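Long-range contact in acyl-CoA hydrolase (Bacillus cereus, PDB 1Y7U), which binds coenzyme A and probably hydrolyses long-chain fatty acyl-CoA thioesters as a hotdog-fold member of the acyl coenzyme A hydrolase family: residues A[97-102]-A[117-122]. Residues are numbered along the deposited sequence; the frame is centred on the assembly and turned at random.
Sequences EVFVKV and TSFVTF. With COA (coenzyme A), chain F.
The F99 ring turns its edge to one face of the F119 ring in a T-shaped pair, planes at 61°, with CD1 of F99 over the rim beside CZ of F119. T117 packs its CB and CG2 against the far end of the F99 ring, while OE1 of E97 comes obliquely to F119, 3.6 Å from its CB. F99 and F119 face each other as a non-hydrogen-bonded pair, and their different first torsions turn one edge onto the other's face: CG of F99 is anti to the backbone N (chi1 176°), CG of F119 anti to the carbonyl carbon (chi1 -63°). Helix 142-170 packs on F119 through I150 and A151; L172 of the second subunit touches F99 and T117. The other face of the sheet carries V98, V100 and V120: CG2 of V100 meets CG2 of V120 at 3.8 Å, and CG2 of V98 reaches CD1 of F122. Antiparallel pairing holds the strands through V98 with V120 and V100 with S118; the V98 N to V120 O bond, 2.8 Å, is nearly straight. Backbone hydrogen bonds thus join this central hairpin of the hotdog sheet, mainly apolar side chains pack across it on both faces, and T121 sets its CG2 methyl 3.5 Å from N3A of the coenzyme A adenine.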
ATOM      1  N   GLU A  97       8.704  -3.922 -28.449  1.00 33.84           N
ATOM      2  CA  GLU A  97       8.033  -2.679 -28.118  1.00 34.20           C
ATOM      3  C   GLU A  97       6.584  -2.949 -27.827  1.00 32.37           C
ATOM      4  O   GLU A  97       5.863  -3.517 -28.646  1.00 34.71           O
ATOM      5  CB  GLU A  97       8.146  -1.665 -29.238  1.00 36.89           C
ATOM      6  CG  GLU A  97       9.481  -0.992 -29.285  1.00 45.12           C
ATOM      7  CD  GLU A  97       9.405   0.324 -29.995  1.00 52.26           C
ATOM      8  OE1 GLU A  97       8.937   1.299 -29.377  1.00 57.10           O
ATOM      9  OE2 GLU A  97       9.794   0.385 -31.178  1.00 58.25           O
ATOM     10  N   VAL A  98       6.160  -2.537 -26.643  1.00 28.78           N
ATOM     11  CA  VAL A  98       4.797  -2.751 -26.218  1.00 25.61           C
ATOM     12  C   VAL A  98       4.019  -1.454 -26.270  1.00 26.48           C
ATOM     13  O   VAL A  98       4.419  -0.442 -25.682  1.00 25.72           O
ATOM     14  CB  VAL A  98       4.761  -3.311 -24.787  1.00 21.90           C
ATOM     15  CG1 VAL A  98       3.333  -3.650 -24.402  1.00 23.01           C
ATOM     16  CG2 VAL A  98       5.660  -4.538 -24.689  1.00 17.77           C
ATOM     17  N   PHE A  99       2.914  -1.486 -27.001  1.00 24.73           N
ATOM     18  CA  PHE A  99       2.058  -0.319 -27.115  1.00 24.65           C
ATOM     19  C   PHE A  99       1.130  -0.342 -25.908  1.00 27.33           C
ATOM     20  O   PHE A  99       0.672  -1.410 -25.480  1.00 28.49           O
ATOM     21  CB  PHE A  99       1.226  -0.382 -28.394  1.00 21.29           C
ATOM     22  CG  PHE A  99       0.247   0.737 -28.526  1.00 20.84           C
ATOM     23  CD1 PHE A  99       0.686   2.038 -28.769  1.00 22.60           C
ATOM     24  CD2 PHE A  99      -1.119   0.513 -28.339  1.00 21.39           C
ATOM     25  CE1 PHE A  99      -0.227   3.107 -28.824  1.00 21.22           C
ATOM     26  CE2 PHE A  99      -2.040   1.573 -28.391  1.00 19.89           C
ATOM     27  CZ  PHE A  99      -1.590   2.871 -28.631  1.00 20.62           C
ATOM     28  N   VAL A 100       0.867   0.828 -25.343  1.00 28.17           N
ATOM     29  CA  VAL A 100      -0.013   0.913 -24.195  1.00 28.01           C
ATOM     30  C   VAL A 100      -1.015   2.014 -24.428  1.00 28.43           C
ATOM     31  O   VAL A 100      -0.666   3.124 -24.823  1.00 28.81           O
ATOM     32  CB  VAL A 100       0.750   1.205 -22.906  1.00 27.86           C
ATOM     33  CG1 VAL A 100      -0.196   1.084 -21.726  1.00 29.76           C
ATOM     34  CG2 VAL A 100       1.911   0.239 -22.760  1.00 29.89           C
ATOM     35  N   LYS A 101      -2.265   1.693 -24.150  1.00 29.18           N
ATOM     36  CA  LYS A 101      -3.371   2.600 -24.359  1.00 28.80           C
ATOM     37  C   LYS A 101      -4.094   2.829 -23.027  1.00 29.42           C
ATOM     38  O   LYS A 101      -4.405   1.878 -22.311  1.00 29.23           O
ATOM     39  CB  LYS A 101      -4.252   1.932 -25.401  1.00 30.72           C
ATOM     40  CG  LYS A 101      -5.567   2.528 -25.703  1.00 36.13           C
ATOM     41  CD  LYS A 101      -6.222   1.580 -26.675  1.00 40.78           C
ATOM     42  CE  LYS A 101      -7.687   1.848 -26.843  1.00 47.15           C
ATOM     43  NZ  LYS A 101      -8.239   0.836 -27.778  1.00 54.11           N
ATOM     44  N   VAL A 102      -4.332   4.090 -22.679  1.00 28.19           N
ATOM     45  CA  VAL A 102      -5.015   4.417 -21.431  1.00 26.05           C
ATOM     46  C   VAL A 102      -6.311   5.172 -21.722  1.00 27.97           C
ATOM     47  O   VAL A 102      -6.297   6.266 -22.287  1.00 28.30           O
ATOM     48  CB  VAL A 102      -4.118   5.274 -20.514  1.00 23.98           C
ATOM     49  CG1 VAL A 102      -4.851   5.615 -19.237  1.00 21.51           C
ATOM     50  CG2 VAL A 102      -2.840   4.521 -20.193  1.00 23.95           C
ATOM     51  N   THR A 117      -1.196   7.416 -24.431  1.00 23.20           N
ATOM     52  CA  THR A 117      -0.706   6.223 -25.109  1.00 25.56           C
ATOM     53  C   THR A 117       0.813   6.308 -25.100  1.00 28.48           C
ATOM     54  O   THR A 117       1.381   7.361 -24.823  1.00 30.45           O
ATOM     55  CB  THR A 117      -1.147   6.148 -26.574  1.00 25.03           C
ATOM     56  OG1 THR A 117      -0.544   7.217 -27.304  1.00 24.13           O
ATOM     57  CG2 THR A 117      -2.655   6.233 -26.686  1.00 24.30           C
ATOM     58  N   SER A 118       1.478   5.202 -25.395  1.00 29.62           N
ATOM     59  CA  SER A 118       2.929   5.210 -25.432  1.00 29.63           C
ATOM     60  C   SER A 118       3.463   3.840 -25.814  1.00 27.42           C
ATOM     61  O   SER A 118       2.702   2.894 -26.011  1.00 28.40           O
ATOM     62  CB  SER A 118       3.488   5.628 -24.069  1.00 32.43           C
ATOM     63  OG  SER A 118       4.876   5.905 -24.154  1.00 38.70           O
ATOM     64  N   PHE A 119       4.776   3.749 -25.943  1.00 24.33           N
ATOM     65  CA  PHE A 119       5.418   2.493 -26.272  1.00 23.71           C
ATOM     66  C   PHE A 119       6.455   2.266 -25.204  1.00 22.68           C
ATOM     67  O   PHE A 119       7.210   3.174 -24.862  1.00 23.49           O
ATOM     68  CB  PHE A 119       6.101   2.560 -27.635  1.00 24.12           C
ATOM     69  CG  PHE A 119       5.157   2.783 -28.773  1.00 24.94           C
ATOM     70  CD1 PHE A 119       4.629   4.049 -29.016  1.00 28.46           C
ATOM     71  CD2 PHE A 119       4.786   1.729 -29.605  1.00 24.66           C
ATOM     72  CE1 PHE A 119       3.741   4.262 -30.080  1.00 29.39           C
ATOM     73  CE2 PHE A 119       3.907   1.929 -30.658  1.00 23.00           C
ATOM     74  CZ  PHE A 119       3.382   3.193 -30.900  1.00 27.54           C
ATOM     75  N   VAL A 120       6.476   1.064 -24.653  1.00 21.85           N
ATOM     76  CA  VAL A 120       7.446   0.753 -23.624  1.00 20.66           C
ATOM     77  C   VAL A 120       8.313  -0.341 -24.217  1.00 22.50           C
ATOM     78  O   VAL A 120       7.803  -1.297 -24.799  1.00 22.44           O
ATOM     79  CB  VAL A 120       6.767   0.250 -22.340  1.00 19.08           C
ATOM     80  CG1 VAL A 120       7.771   0.262 -21.191  1.00 20.20           C
ATOM     81  CG2 VAL A 120       5.564   1.117 -22.007  1.00 14.95           C
ATOM     82  N   THR A 121       9.624  -0.192 -24.095  1.00 24.08           N
ATOM     83  CA  THR A 121      10.528  -1.181 -24.648  1.00 26.31           C
ATOM     84  C   THR A 121      11.033  -2.116 -23.559  1.00 27.21           C
ATOM     85  O   THR A 121      11.499  -1.661 -22.514  1.00 25.78           O
ATOM     86  CB  THR A 121      11.736  -0.493 -25.329  1.00 27.33           C
ATOM     87  OG1 THR A 121      11.263   0.427 -26.318  1.00 27.18           O
ATOM     88  CG2 THR A 121      12.637  -1.524 -25.994  1.00 24.88           C
ATOM     89  N   PHE A 122      10.933  -3.420 -23.812  1.00 28.56           N
ATOM     90  CA  PHE A 122      11.399  -4.430 -22.867  1.00 31.07           C
ATOM     91  C   PHE A 122      12.462  -5.328 -23.501  1.00 32.60           C
ATOM     92  O   PHE A 122      12.452  -5.558 -24.709  1.00 34.68           O
ATOM     93  CB  PHE A 122      10.232  -5.304 -22.384  1.00 29.56           C
ATOM     94  CG  PHE A 122       9.313  -4.620 -21.404  1.00 29.65           C
ATOM     95  CD1 PHE A 122       8.265  -3.822 -21.852  1.00 29.91           C
ATOM     96  CD2 PHE A 122       9.512  -4.758 -20.035  1.00 27.51           C
ATOM     97  CE1 PHE A 122       7.429  -3.171 -20.949  1.00 30.06           C
ATOM     98  CE2 PHE A 122       8.687  -4.115 -19.127  1.00 28.20           C
ATOM     99  CZ  PHE A 122       7.642  -3.319 -19.583  1.00 32.02           C
TER
HETATM  100  N1A COA F 201      15.874   1.863 -25.433  1.00 76.21           N
HETATM  101  C2A COA F 201      15.298   0.928 -26.221  1.00 75.17           C
HETATM  102  N3A COA F 201      15.919  -0.264 -26.430  1.00 75.45           N
HETATM  103  C4A COA F 201      17.083  -0.514 -25.868  1.00 76.95           C
HETATM  104  C5A COA F 201      17.647   0.396 -25.046  1.00 76.82           C
HETATM  105  C6A COA F 201      17.047   1.614 -24.809  1.00 76.62           C
HETATM  106  N6A COA F 201      17.384   2.406 -23.793  1.00 73.05           N
HETATM  107  N7A COA F 201      18.774  -0.122 -24.636  1.00 76.94           N
HETATM  108  C8A COA F 201      18.915  -1.323 -25.138  1.00 76.64           C
HETATM  109  N9A COA F 201      17.890  -1.582 -25.927  1.00 77.88           N
HETATM  110  C1B COA F 201      17.672  -2.872 -26.589  1.00 78.85           C
HETATM  111  C2B COA F 201      18.011  -2.914 -28.056  1.00 77.79           C
HETATM  112  O2B COA F 201      16.818  -2.694 -28.756  1.00 78.12           O
HETATM  113  C3B COA F 201      18.524  -4.312 -28.323  1.00 75.97           C
HETATM  114  O3B COA F 201      17.513  -4.866 -29.061  1.00 68.81           O
HETATM  115  P3B COA F 201      17.529  -5.960 -30.114  1.00 60.11           P
HETATM  116  O7A COA F 201      16.209  -6.365 -30.232  1.00 58.50           O
HETATM  117  O8A COA F 201      18.285  -7.115 -29.929  1.00 61.17           O
HETATM  118  O9A COA F 201      17.840  -5.431 -31.350  1.00 60.26           O
HETATM  119  C4B COA F 201      18.514  -4.906 -26.944  1.00 79.96           C
HETATM  120  O4B COA F 201      18.560  -3.817 -26.093  1.00 80.24           O
HETATM  121  C5B COA F 201      19.691  -5.763 -26.612  1.00 84.67           C
HETATM  122  O5B COA F 201      20.653  -4.977 -25.962  1.00 91.57           O
HETATM  123  P1A COA F 201      22.189  -5.376 -25.822  1.00 94.88           P
HETATM  124  O1A COA F 201      23.070  -4.420 -26.497  1.00 94.23           O
HETATM  125  O2A COA F 201      22.445  -6.696 -26.393  1.00 92.67           O
HETATM  126  O3A COA F 201      22.587  -5.299 -24.290  1.00 94.77           O
HETATM  127  P2A COA F 201      22.281  -4.174 -23.213  1.00 94.20           P
HETATM  128  O4A COA F 201      22.488  -2.803 -23.701  1.00 93.28           O
HETATM  129  O5A COA F 201      23.179  -4.448 -22.120  1.00 93.84           O
HETATM  130  O6A COA F 201      20.785  -4.374 -22.732  1.00 92.58           O
HETATM  131  CBP COA F 201      20.046  -2.824 -20.969  1.00 84.24           C
HETATM  132  CCP COA F 201      20.279  -4.261 -21.420  1.00 86.72           C
HETATM  133  CDP COA F 201      20.992  -1.839 -21.606  1.00 83.87           C
HETATM  134  CEP COA F 201      18.647  -2.402 -21.331  1.00 81.46           C
HETATM  135  CAP COA F 201      20.487  -2.694 -19.510  1.00 82.92           C
HETATM  136  OAP COA F 201      21.633  -1.886 -19.399  1.00 83.34           O
HETATM  137  C9P COA F 201      19.600  -2.796 -18.315  1.00 79.91           C
HETATM  138  O9P COA F 201      19.574  -3.976 -17.604  1.00 78.12           O
HETATM  139  N8P COA F 201      18.876  -1.779 -17.973  1.00 76.26           N
HETATM  140  C7P COA F 201      17.581  -1.936 -17.398  1.00 74.63           C
HETATM  141  C6P COA F 201      17.424  -3.052 -16.385  1.00 74.66           C
HETATM  142  C5P COA F 201      16.348  -2.791 -15.381  1.00 73.79           C
HETATM  143  O5P COA F 201      16.396  -3.326 -14.253  1.00 73.92           O
HETATM  144  N4P COA F 201      15.393  -1.984 -15.758  1.00 71.58           N
HETATM  145  C3P COA F 201      14.641  -1.254 -14.806  1.00 71.80           C
HETATM  146  C2P COA F 201      15.455  -0.084 -14.340  1.00 72.35           C
HETATM  147  S1P COA F 201      15.954  -0.276 -12.665  1.00 78.20           S